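Local coordinates for putative acetyltransferase (Nocardia farcinica, PDB 3D9W), which probably transfers acetyl groups from acetyl-coenzyme A to arylamines, at residues Leu38-Phe51 / Trp133-Pro146. Residues are numbered along the deposited sequence; the frame is centred on the assembly and turned at random.
Sequences LRELVYRHTTAIPF and WMCDVGFGRGPLRP
V42, a compact branched residue on the buried side of helix 35-48, lays CG1 against the P143-R145 backbone (3.5 Å to P143 O) and V137 CG1, and CG2 against P146 CD and C135 SG. The P146 ring offers an apolar surface to V42 and L38. L38, its CG anti to the backbone N (chi1 -172°), reaches the strand, CD1 lying 3.7 Å from C135 SG and CD2 meeting W133 CB. T46 suits an apolar site: OG1 donates to V42 O at 2.6 Å while packing against L144 CA and CB, and CG2 faces V137 and P143. L144 and Y43 lie side by side, pointing the same way, with CD1 4.0 Å from Y43 CD2.

Bends at chi2 and chi3 bring the R145 guanidinium back to the helix, where NH2 (2.7 Å) and NE make weak hydrogen bonds to R39 O. Y43 CB and CD2 cover one face, ring tilted 25°; R39 NH2 covers the other, an unbonded like-charged donor.

G138 O meets the F51 ring edge, and G140, whose positive phi favours glycine, places CA near it.

Helix 35-48 overlies the end of strand 132-135 and its following loop; F89 of helix 82-95 touches both. D136 hydrogen-bonds H119 and salt-bridges R190, consistent with the family's Cys-His-Asp triad.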
# COMPACT_ATOMS: atom_id res chain seq x y z
N LEU A 38 -11.13 -6.33 11.46
CA LEU A 38 -9.82 -6.08 10.87
C LEU A 38 -9.63 -6.87 9.60
O LEU A 38 -9.09 -6.36 8.62
CB LEU A 38 -8.70 -6.43 11.85
CG LEU A 38 -7.29 -6.02 11.43
CD1 LEU A 38 -7.19 -4.51 11.30
CD2 LEU A 38 -6.31 -6.52 12.46
N ARG A 39 -10.06 -8.12 9.60
CA ARG A 39 -9.93 -8.95 8.42
C ARG A 39 -10.76 -8.43 7.26
O ARG A 39 -10.46 -8.71 6.11
CB ARG A 39 -10.32 -10.40 8.72
CG ARG A 39 -9.22 -11.22 9.40
CD ARG A 39 -9.74 -12.61 9.74
NE ARG A 39 -10.36 -13.29 8.59
CZ ARG A 39 -9.73 -14.08 7.73
NH1 ARG A 39 -8.42 -14.31 7.87
NH2 ARG A 39 -10.40 -14.63 6.72
N GLU A 40 -11.80 -7.65 7.56
CA GLU A 40 -12.63 -7.09 6.48
C GLU A 40 -12.14 -5.71 6.07
O GLU A 40 -12.21 -5.35 4.90
CB GLU A 40 -14.09 -6.99 6.90
CG GLU A 40 -15.02 -6.88 5.70
CD GLU A 40 -16.39 -6.35 6.07
OE1 GLU A 40 -16.91 -6.77 7.12
OE2 GLU A 40 -16.93 -5.52 5.30
N LEU A 41 -11.66 -4.94 7.03
CA LEU A 41 -11.15 -3.62 6.74
C LEU A 41 -10.03 -3.75 5.72
O LEU A 41 -10.03 -3.08 4.69
CB LEU A 41 -10.64 -2.96 8.02
CG LEU A 41 -11.70 -2.61 9.07
CD1 LEU A 41 -11.05 -1.95 10.29
CD2 LEU A 41 -12.72 -1.66 8.46
N VAL A 42 -9.09 -4.64 6.01
CA VAL A 42 -7.95 -4.87 5.12
C VAL A 42 -8.36 -5.32 3.72
O VAL A 42 -7.83 -4.84 2.72
CB VAL A 42 -7.01 -5.92 5.71
CG1 VAL A 42 -5.85 -6.17 4.77
CG2 VAL A 42 -6.52 -5.45 7.06
N TYR A 43 -9.31 -6.23 3.67
CA TYR A 43 -9.80 -6.75 2.41
C TYR A 43 -10.49 -5.68 1.55
O TYR A 43 -10.16 -5.50 0.38
CB TYR A 43 -10.75 -7.91 2.70
CG TYR A 43 -11.33 -8.60 1.50
CD1 TYR A 43 -12.36 -8.00 0.76
CD2 TYR A 43 -10.90 -9.86 1.11
CE1 TYR A 43 -12.94 -8.64 -0.33
CE2 TYR A 43 -11.47 -10.52 0.04
CZ TYR A 43 -12.50 -9.91 -0.68
OH TYR A 43 -13.10 -10.57 -1.73
N ARG A 44 -11.44 -4.97 2.15
CA ARG A 44 -12.18 -3.93 1.44
C ARG A 44 -11.27 -2.86 0.86
O ARG A 44 -11.39 -2.50 -0.31
CB ARG A 44 -13.19 -3.26 2.38
CG ARG A 44 -14.24 -4.18 2.97
CD ARG A 44 -15.02 -4.87 1.88
NE ARG A 44 -16.17 -5.59 2.41
CZ ARG A 44 -16.97 -6.36 1.69
NH1 ARG A 44 -16.74 -6.51 0.39
NH2 ARG A 44 -17.99 -6.99 2.26
N HIS A 45 -10.36 -2.36 1.70
CA HIS A 45 -9.41 -1.31 1.32
C HIS A 45 -8.46 -1.76 0.23
O HIS A 45 -8.35 -1.12 -0.81
CB HIS A 45 -8.61 -0.86 2.55
CG HIS A 45 -7.76 0.35 2.32
ND1 HIS A 45 -7.85 1.48 3.10
CD2 HIS A 45 -6.77 0.60 1.43
CE1 HIS A 45 -6.97 2.38 2.70
NE2 HIS A 45 -6.30 1.87 1.68
N THR A 46 -7.77 -2.87 0.45
CA THR A 46 -6.82 -3.34 -0.55
C THR A 46 -7.46 -3.64 -1.89
O THR A 46 -6.80 -3.55 -2.91
CB THR A 46 -6.08 -4.59 -0.07
OG1 THR A 46 -7.03 -5.58 0.35
CG2 THR A 46 -5.14 -4.23 1.08
N THR A 47 -8.74 -4.00 -1.88
CA THR A 47 -9.43 -4.33 -3.14
C THR A 47 -10.29 -3.21 -3.69
O THR A 47 -10.90 -3.34 -4.75
CB THR A 47 -10.30 -5.60 -3.01
OG1 THR A 47 -11.37 -5.37 -2.09
CG2 THR A 47 -9.47 -6.77 -2.52
N ALA A 48 -10.33 -2.09 -2.97
CA ALA A 48 -11.12 -0.95 -3.39
C ALA A 48 -10.28 0.24 -3.86
O ALA A 48 -10.54 0.82 -4.92
CB ALA A 48 -12.04 -0.51 -2.26
N ILE A 49 -9.26 0.59 -3.07
CA ILE A 49 -8.41 1.75 -3.39
C ILE A 49 -7.32 1.50 -4.42
O ILE A 49 -6.55 0.55 -4.29
CB ILE A 49 -7.73 2.28 -2.10
CG1 ILE A 49 -8.77 2.44 -0.99
CG2 ILE A 49 -7.05 3.61 -2.38
CD1 ILE A 49 -9.91 3.36 -1.33
N PRO A 50 -7.23 2.36 -5.46
CA PRO A 50 -6.20 2.20 -6.49
C PRO A 50 -4.81 2.59 -5.97
O PRO A 50 -4.68 3.28 -4.96
CB PRO A 50 -6.67 3.14 -7.60
CG PRO A 50 -8.13 3.19 -7.43
CD PRO A 50 -8.27 3.29 -5.93
N PHE A 51 -3.77 2.15 -6.66
CA PHE A 51 -2.41 2.49 -6.28
C PHE A 51 -1.81 3.36 -7.38
O PHE A 51 -1.90 3.03 -8.56
CB PHE A 51 -1.58 1.23 -6.09
CG PHE A 51 -0.16 1.49 -5.73
CD1 PHE A 51 0.76 1.90 -6.69
CD2 PHE A 51 0.27 1.31 -4.43
CE1 PHE A 51 2.08 2.13 -6.36
CE2 PHE A 51 1.60 1.54 -4.08
CZ PHE A 51 2.51 1.95 -5.05
N TRP A 133 -1.18 -8.25 14.65
CA TRP A 133 -1.45 -8.35 13.23
C TRP A 133 -0.77 -7.27 12.40
O TRP A 133 -0.77 -6.09 12.76
CB TRP A 133 -2.96 -8.33 12.98
CG TRP A 133 -3.63 -9.43 13.69
CD1 TRP A 133 -4.14 -9.39 14.96
CD2 TRP A 133 -3.78 -10.77 13.23
NE1 TRP A 133 -4.61 -10.64 15.32
CE2 TRP A 133 -4.40 -11.50 14.27
CE3 TRP A 133 -3.45 -11.43 12.04
CZ2 TRP A 133 -4.69 -12.86 14.16
CZ3 TRP A 133 -3.74 -12.78 11.93
CH2 TRP A 133 -4.36 -13.48 12.98
N MET A 134 -0.18 -7.70 11.29
CA MET A 134 0.50 -6.80 10.37
C MET A 134 -0.45 -6.45 9.26
O MET A 134 -0.95 -7.33 8.56
CB MET A 134 1.74 -7.48 9.79
CG MET A 134 2.81 -7.76 10.81
SD MET A 134 3.33 -6.23 11.57
CE MET A 134 3.90 -5.34 10.11
N CYS A 135 -0.72 -5.16 9.09
CA CYS A 135 -1.61 -4.71 8.03
C CYS A 135 -0.81 -3.94 6.97
O CYS A 135 -0.34 -2.83 7.21
CB CYS A 135 -2.73 -3.83 8.59
SG CYS A 135 -3.83 -4.70 9.76
N ASP A 136 -0.65 -4.57 5.82
CA ASP A 136 0.07 -3.96 4.71
C ASP A 136 -0.99 -3.59 3.68
O ASP A 136 -1.29 -4.34 2.75
CB ASP A 136 1.08 -4.95 4.13
CG ASP A 136 1.89 -4.34 3.01
OD1 ASP A 136 1.97 -3.10 2.98
OD2 ASP A 136 2.44 -5.11 2.18
N VAL A 137 -1.57 -2.42 3.86
CA VAL A 137 -2.64 -1.96 2.99
C VAL A 137 -2.20 -1.00 1.89
O VAL A 137 -3.03 -0.54 1.11
CB VAL A 137 -3.76 -1.29 3.82
CG1 VAL A 137 -4.45 -2.32 4.71
CG2 VAL A 137 -3.18 -0.16 4.67
N GLY A 138 -0.92 -0.70 1.81
CA GLY A 138 -0.48 0.24 0.80
C GLY A 138 0.53 -0.26 -0.22
O GLY A 138 1.00 0.53 -1.05
N PHE A 139 0.85 -1.55 -0.16
CA PHE A 139 1.82 -2.10 -1.10
C PHE A 139 1.29 -2.07 -2.53
O PHE A 139 2.05 -1.88 -3.48
CB PHE A 139 2.20 -3.54 -0.72
CG PHE A 139 3.40 -4.07 -1.49
CD1 PHE A 139 4.69 -3.61 -1.21
CD2 PHE A 139 3.23 -5.00 -2.52
CE1 PHE A 139 5.79 -4.07 -1.95
CE2 PHE A 139 4.32 -5.46 -3.27
CZ PHE A 139 5.60 -4.99 -2.98
N GLY A 140 -0.02 -2.28 -2.68
CA GLY A 140 -0.61 -2.27 -4.01
C GLY A 140 -0.94 -3.66 -4.49
O GLY A 140 -1.63 -3.82 -5.49
N ARG A 141 -0.45 -4.67 -3.77
CA ARG A 141 -0.70 -6.06 -4.11
C ARG A 141 -1.10 -6.83 -2.86
O ARG A 141 -0.61 -7.94 -2.61
CB ARG A 141 0.56 -6.68 -4.72
CG ARG A 141 0.40 -8.11 -5.26
CD ARG A 141 1.70 -8.54 -5.91
NE ARG A 141 1.66 -9.87 -6.51
CZ ARG A 141 1.62 -11.01 -5.81
NH1 ARG A 141 1.59 -10.99 -4.48
NH2 ARG A 141 1.63 -12.16 -6.46
N GLY A 142 -1.98 -6.24 -2.06
CA GLY A 142 -2.40 -6.89 -0.85
C GLY A 142 -1.22 -6.98 0.09
O GLY A 142 -0.29 -6.19 -0.03
N PRO A 143 -1.21 -7.94 1.02
CA PRO A 143 -2.23 -8.96 1.27
C PRO A 143 -3.60 -8.39 1.57
O PRO A 143 -3.71 -7.37 2.24
CB PRO A 143 -1.66 -9.72 2.46
CG PRO A 143 -0.22 -9.63 2.23
CD PRO A 143 -0.04 -8.18 1.88
N LEU A 144 -4.65 -9.06 1.10
CA LEU A 144 -6.02 -8.60 1.34
C LEU A 144 -6.60 -9.03 2.69
O LEU A 144 -7.80 -8.95 2.91
CB LEU A 144 -6.94 -9.05 0.20
CG LEU A 144 -6.85 -10.49 -0.30
CD1 LEU A 144 -7.28 -11.46 0.79
CD2 LEU A 144 -7.73 -10.64 -1.54
N ARG A 145 -5.72 -9.49 3.58
CA ARG A 145 -6.07 -9.91 4.95
C ARG A 145 -4.81 -9.68 5.73
O ARG A 145 -3.71 -9.83 5.20
CB ARG A 145 -6.43 -11.40 5.03
CG ARG A 145 -7.52 -11.85 4.08
CD ARG A 145 -8.64 -12.56 4.80
NE ARG A 145 -9.72 -11.66 5.19
CZ ARG A 145 -10.87 -11.55 4.54
NH1 ARG A 145 -11.10 -12.28 3.46
NH2 ARG A 145 -11.81 -10.72 4.99
N PRO A 146 -4.93 -9.29 7.01
CA PRO A 146 -3.71 -9.07 7.79
C PRO A 146 -3.00 -10.38 8.08
O PRO A 146 -3.63 -11.44 8.15
CB PRO A 146 -4.24 -8.41 9.05
CG PRO A 146 -5.56 -9.09 9.23
CD PRO A 146 -6.13 -9.11 7.84